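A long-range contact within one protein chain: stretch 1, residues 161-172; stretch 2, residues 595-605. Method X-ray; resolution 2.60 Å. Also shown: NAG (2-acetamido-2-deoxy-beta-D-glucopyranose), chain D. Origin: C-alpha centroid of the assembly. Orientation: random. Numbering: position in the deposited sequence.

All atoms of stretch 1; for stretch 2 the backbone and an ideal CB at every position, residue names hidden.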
# COMPACT_ATOMS: atom_id res chain seq x y z
N ASP A 161 -22.28 -17.42 1.79
CA ASP A 161 -23.05 -16.18 1.82
C ASP A 161 -22.63 -15.33 3.00
O ASP A 161 -22.64 -14.10 2.92
CB ASP A 161 -24.55 -16.47 1.88
CG ASP A 161 -25.13 -16.89 0.54
OD1 ASP A 161 -24.72 -16.35 -0.50
OD2 ASP A 161 -26.03 -17.76 0.50
N LEU A 162 -22.28 -15.97 4.12
CA LEU A 162 -21.83 -15.21 5.28
C LEU A 162 -20.54 -14.47 4.98
O LEU A 162 -20.34 -13.35 5.43
CB LEU A 162 -21.65 -16.13 6.48
CG LEU A 162 -21.10 -15.45 7.74
CD1 LEU A 162 -22.12 -14.57 8.36
CD2 LEU A 162 -20.63 -16.43 8.75
N LEU A 163 -19.66 -15.08 4.20
CA LEU A 163 -18.47 -14.37 3.78
C LEU A 163 -18.81 -13.22 2.85
O LEU A 163 -18.12 -12.20 2.85
CB LEU A 163 -17.50 -15.34 3.11
CG LEU A 163 -16.20 -14.86 2.46
CD1 LEU A 163 -15.22 -15.98 2.49
CD2 LEU A 163 -16.40 -14.43 1.03
N PHE A 164 -19.86 -13.36 2.04
CA PHE A 164 -20.18 -12.28 1.11
C PHE A 164 -20.80 -11.10 1.83
O PHE A 164 -20.59 -9.95 1.44
CB PHE A 164 -21.13 -12.77 0.02
CG PHE A 164 -21.63 -11.68 -0.85
CD1 PHE A 164 -20.80 -11.08 -1.78
CD2 PHE A 164 -22.92 -11.21 -0.70
CE1 PHE A 164 -21.25 -10.05 -2.57
CE2 PHE A 164 -23.38 -10.19 -1.47
CZ PHE A 164 -22.55 -9.60 -2.42
N SER A 165 -21.60 -11.36 2.85
CA SER A 165 -22.18 -10.25 3.59
C SER A 165 -21.17 -9.62 4.54
O SER A 165 -21.07 -8.39 4.63
CB SER A 165 -23.42 -10.73 4.33
OG SER A 165 -23.05 -11.82 5.14
N MET A 166 -20.38 -10.44 5.22
CA MET A 166 -19.44 -9.88 6.19
C MET A 166 -18.35 -9.01 5.56
O MET A 166 -17.79 -8.17 6.26
CB MET A 166 -18.79 -11.00 6.99
CG MET A 166 -19.69 -11.58 8.03
SD MET A 166 -20.48 -10.29 8.97
CE MET A 166 -19.30 -10.16 10.29
N GLU A 167 -18.04 -9.17 4.27
CA GLU A 167 -17.09 -8.27 3.63
C GLU A 167 -17.50 -6.81 3.76
O GLU A 167 -16.64 -5.93 3.81
CB GLU A 167 -16.94 -8.64 2.15
CG GLU A 167 -15.93 -9.74 1.87
CD GLU A 167 -15.99 -10.29 0.44
OE1 GLU A 167 -16.66 -9.70 -0.42
OE2 GLU A 167 -15.39 -11.34 0.17
N ARG A 168 -18.81 -6.52 3.81
CA ARG A 168 -19.28 -5.15 3.96
C ARG A 168 -19.04 -4.59 5.35
O ARG A 168 -19.32 -3.42 5.57
CB ARG A 168 -20.78 -5.04 3.65
CG ARG A 168 -21.27 -5.82 2.46
CD ARG A 168 -20.40 -5.62 1.27
NE ARG A 168 -20.01 -6.88 0.68
CZ ARG A 168 -18.99 -7.01 -0.15
NH1 ARG A 168 -18.29 -5.97 -0.47
NH2 ARG A 168 -18.70 -8.19 -0.66
N LEU A 169 -18.58 -5.40 6.29
CA LEU A 169 -18.20 -4.95 7.62
C LEU A 169 -16.71 -5.14 7.87
O LEU A 169 -16.26 -5.05 9.01
CB LEU A 169 -19.04 -5.66 8.69
CG LEU A 169 -20.55 -5.40 8.65
CD1 LEU A 169 -21.33 -6.40 9.46
CD2 LEU A 169 -20.94 -4.02 9.11
N SER A 170 -15.92 -5.38 6.83
CA SER A 170 -14.50 -5.60 7.02
C SER A 170 -13.67 -5.10 5.84
O SER A 170 -13.09 -4.02 5.91
CB SER A 170 -14.22 -7.07 7.29
OG SER A 170 -14.75 -7.86 6.27
N SER A 171 -13.63 -5.87 4.75
CA SER A 171 -12.84 -5.51 3.58
C SER A 171 -13.16 -4.12 3.05
O SER A 171 -12.26 -3.36 2.71
CB SER A 171 -13.08 -6.51 2.48
OG SER A 171 -12.81 -7.76 3.00
N ASN A 172 -14.45 -3.82 2.87
CA ASN A 172 -14.89 -2.50 2.43
C ASN A 172 -16.05 -2.11 3.31
O ASN A 172 -17.20 -2.39 2.99
CB ASN A 172 -15.32 -2.46 0.97
CG ASN A 172 -15.94 -1.10 0.59
OD1 ASN A 172 -15.90 -0.15 1.38
ND2 ASN A 172 -16.48 -1.01 -0.62
N UNK A 595 -15.36 -22.59 12.32
CA UNK A 595 -14.82 -22.11 11.05
C UNK A 595 -14.90 -20.61 10.85
O UNK A 595 -14.87 -20.15 9.71
CB UNK A 595 -15.55 -22.80 9.90
N UNK A 596 -14.98 -19.84 11.92
CA UNK A 596 -15.14 -18.41 11.82
C UNK A 596 -13.97 -17.68 12.47
O UNK A 596 -13.40 -18.14 13.46
CB UNK A 596 -16.46 -17.98 12.46
N UNK A 597 -13.62 -16.53 11.89
CA UNK A 597 -12.66 -15.60 12.49
C UNK A 597 -13.31 -14.23 12.56
O UNK A 597 -13.67 -13.67 11.52
CB UNK A 597 -11.35 -15.55 11.69
N UNK A 598 -13.44 -13.69 13.77
CA UNK A 598 -14.27 -12.51 14.02
C UNK A 598 -15.65 -12.68 13.43
O UNK A 598 -16.24 -11.73 12.92
CB UNK A 598 -13.61 -11.25 13.45
N UNK A 599 -16.16 -13.90 13.44
CA UNK A 599 -17.50 -14.14 12.95
C UNK A 599 -17.61 -14.25 11.46
O UNK A 599 -18.69 -14.03 10.92
CB UNK A 599 -18.43 -13.02 13.43
N UNK A 600 -16.53 -14.61 10.79
CA UNK A 600 -16.40 -14.57 9.35
C UNK A 600 -15.70 -15.81 8.85
O UNK A 600 -14.80 -16.33 9.51
CB UNK A 600 -15.64 -13.31 8.91
N UNK A 601 -16.01 -16.24 7.65
CA UNK A 601 -15.34 -17.43 7.09
C UNK A 601 -13.99 -17.15 6.46
O UNK A 601 -13.50 -17.98 5.69
CB UNK A 601 -16.24 -18.08 6.04
N UNK A 602 -13.39 -16.00 6.76
CA UNK A 602 -12.03 -15.71 6.33
C UNK A 602 -11.33 -14.89 7.40
O UNK A 602 -11.95 -14.23 8.23
CB UNK A 602 -12.02 -14.97 4.99
N UNK A 603 -10.00 -14.94 7.36
CA UNK A 603 -9.15 -14.21 8.28
C UNK A 603 -8.80 -12.88 7.66
O UNK A 603 -8.21 -12.83 6.57
CB UNK A 603 -7.89 -15.00 8.63
N UNK A 604 -9.12 -11.80 8.35
CA UNK A 604 -8.95 -10.44 7.86
C UNK A 604 -7.92 -9.74 8.73
O UNK A 604 -8.01 -9.80 9.96
CB UNK A 604 -10.28 -9.68 7.86
N UNK A 605 -6.91 -9.12 8.09
CA UNK A 605 -5.76 -8.59 8.81
C UNK A 605 -5.32 -7.25 8.26
O UNK A 605 -4.15 -6.89 8.38
CB UNK A 605 -4.60 -9.58 8.75
C1 NAG D . -13.27 -21.35 6.06
C2 NAG D . -14.16 -22.41 6.75
C3 NAG D . -13.37 -23.17 7.81
C4 NAG D . -12.04 -23.66 7.27
C5 NAG D . -11.30 -22.50 6.64
C6 NAG D . -9.96 -22.88 6.07
C7 NAG D . -16.57 -21.98 6.87
C8 NAG D . -17.66 -21.28 7.62
N2 NAG D . -15.33 -21.80 7.34
O3 NAG D . -14.15 -24.28 8.24
O4 NAG D . -11.25 -24.22 8.31
O5 NAG D . -12.08 -21.96 5.57
O6 NAG D . -10.10 -23.39 4.75
O7 NAG D . -16.80 -22.67 5.89

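At position 595, phi/psi of 71/23° favours glycine, and an ideal CB would lie 2.6 Å from O3 of the NAG, a clash. Both observations point to glycine. The residue is Gly-595, whose O accepts a hydrogen bond from NAG N2 at 2.9 Å.

Position 596 has extended angles (-119/146°) and a sideways CA-to-CB bond, with nothing of stretch 1 within 5.5 Å of the ideal CB. Only a long side chain could reach the apolar end of Leu-162, so leucine, methionine or another long apolar residue would suit. It is Leu-596 (chi1 m, chi2 t), and its CD2 comes 3.7 Å from Leu-162 CD2.

Position 597 is out of reach and unconstrained by stretch 1; it is Ser-597. Position 598, at 50/34°, points sideways and gives little to choose by; it is Gln-598, whose side chain makes no close contact with stretch 1.

At 599, phi/psi of 81/24° would jam a CB against the preceding carbonyl O, which calls for glycine whatever the neighbours. Gly-599 keeps its backbone O 3.8 Å from Leu-162 CD2 and 3.9 Å from Met-166 CG.

Position 600 is extended (-138/150°). Its ideal CB points sideways but lies 4.4 Å from Met-166 CB, and further along is the turn where Ser-170 OG donates a hydrogen bond to Met-166 O (3.1 Å). That polar pair is already joined, so a long, flexible apolar chain fits well; leucine would also be plausible. Met-600 (m, t, t) brings CE to 3.4 Å from Met-166 CB and 3.1 Å from Ser-170 OG, a tight approach.

Position 601 points toward the helix, its ideal CB 4.2 Å from Leu-163 CB. Phi of -83° admits proline, but valine, alanine or leucine would be reasonable too. Pro-601 packs CG 3.8 Å from Leu-163 CB and CD 3.9 Å from Leu-162 CD2.

At 602 the ideal CB points toward stretch 1, 4.2 Å from Leu-163 CD1, with Glu-167 and two serines beyond. A large apolar or aromatic group could span this distance. Phe-602 (chi1 p) sets CD1 3.7 Å from Leu-163 CG, while CZ lies 3.6 Å from Ser-170 OG, which sits at the ring edge.

Position 603 is out of reach; it is Val-603. Position 604 points toward Ser-170, whose CB is 4.8 Å from the ideal CB, so a broad, flat side chain could cover it. Trp-604 does so: Ser-170 CB lies 4.0 Å from the centroid of its five-membered ring, 9° off the normal, a CH-pi contact. Position 605, out of reach, is Thr-605.

Stretch 2 595-605: GLSQGMPFVWT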
# COMPACT_ATOMS: atom_id res chain seq x y z
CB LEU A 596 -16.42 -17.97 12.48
CG LEU A 596 -17.68 -18.55 11.90
CD1 LEU A 596 -18.83 -17.99 12.69
CD2 LEU A 596 -17.79 -18.17 10.47
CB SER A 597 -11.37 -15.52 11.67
OG SER A 597 -10.56 -14.47 12.16
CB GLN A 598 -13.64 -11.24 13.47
CG GLN A 598 -12.21 -11.07 13.77
CD GLN A 598 -11.63 -9.89 13.03
OE1 GLN A 598 -11.50 -8.81 13.59
NE2 GLN A 598 -11.30 -10.09 11.77
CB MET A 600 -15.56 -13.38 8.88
CG MET A 600 -16.14 -12.05 9.04
SD MET A 600 -15.07 -10.80 8.31
CE MET A 600 -16.19 -9.49 8.52
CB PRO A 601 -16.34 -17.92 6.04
CG PRO A 601 -17.61 -17.27 6.39
CD PRO A 601 -17.26 -15.96 6.94
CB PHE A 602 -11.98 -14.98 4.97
CG PHE A 602 -12.54 -13.58 4.98
CD1 PHE A 602 -13.91 -13.36 4.89
CD2 PHE A 602 -11.69 -12.50 5.02
CE1 PHE A 602 -14.43 -12.09 4.88
CE2 PHE A 602 -12.20 -11.24 5.00
CZ PHE A 602 -13.58 -11.02 4.93
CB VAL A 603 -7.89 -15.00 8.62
CG1 VAL A 603 -7.03 -14.18 9.48
CG2 VAL A 603 -8.25 -16.28 9.30
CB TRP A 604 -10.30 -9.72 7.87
CG TRP A 604 -10.27 -8.33 7.37
CD1 TRP A 604 -10.18 -7.94 6.07
CD2 TRP A 604 -10.34 -7.14 8.15
NE1 TRP A 604 -10.17 -6.58 6.00
CE2 TRP A 604 -10.27 -6.07 7.26
CE3 TRP A 604 -10.44 -6.89 9.51
CZ2 TRP A 604 -10.30 -4.74 7.69
CZ3 TRP A 604 -10.47 -5.57 9.95
CH2 TRP A 604 -10.41 -4.52 9.04
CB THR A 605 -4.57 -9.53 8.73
OG1 THR A 605 -4.20 -9.69 7.36
CG2 THR A 605 -4.88 -10.87 9.33
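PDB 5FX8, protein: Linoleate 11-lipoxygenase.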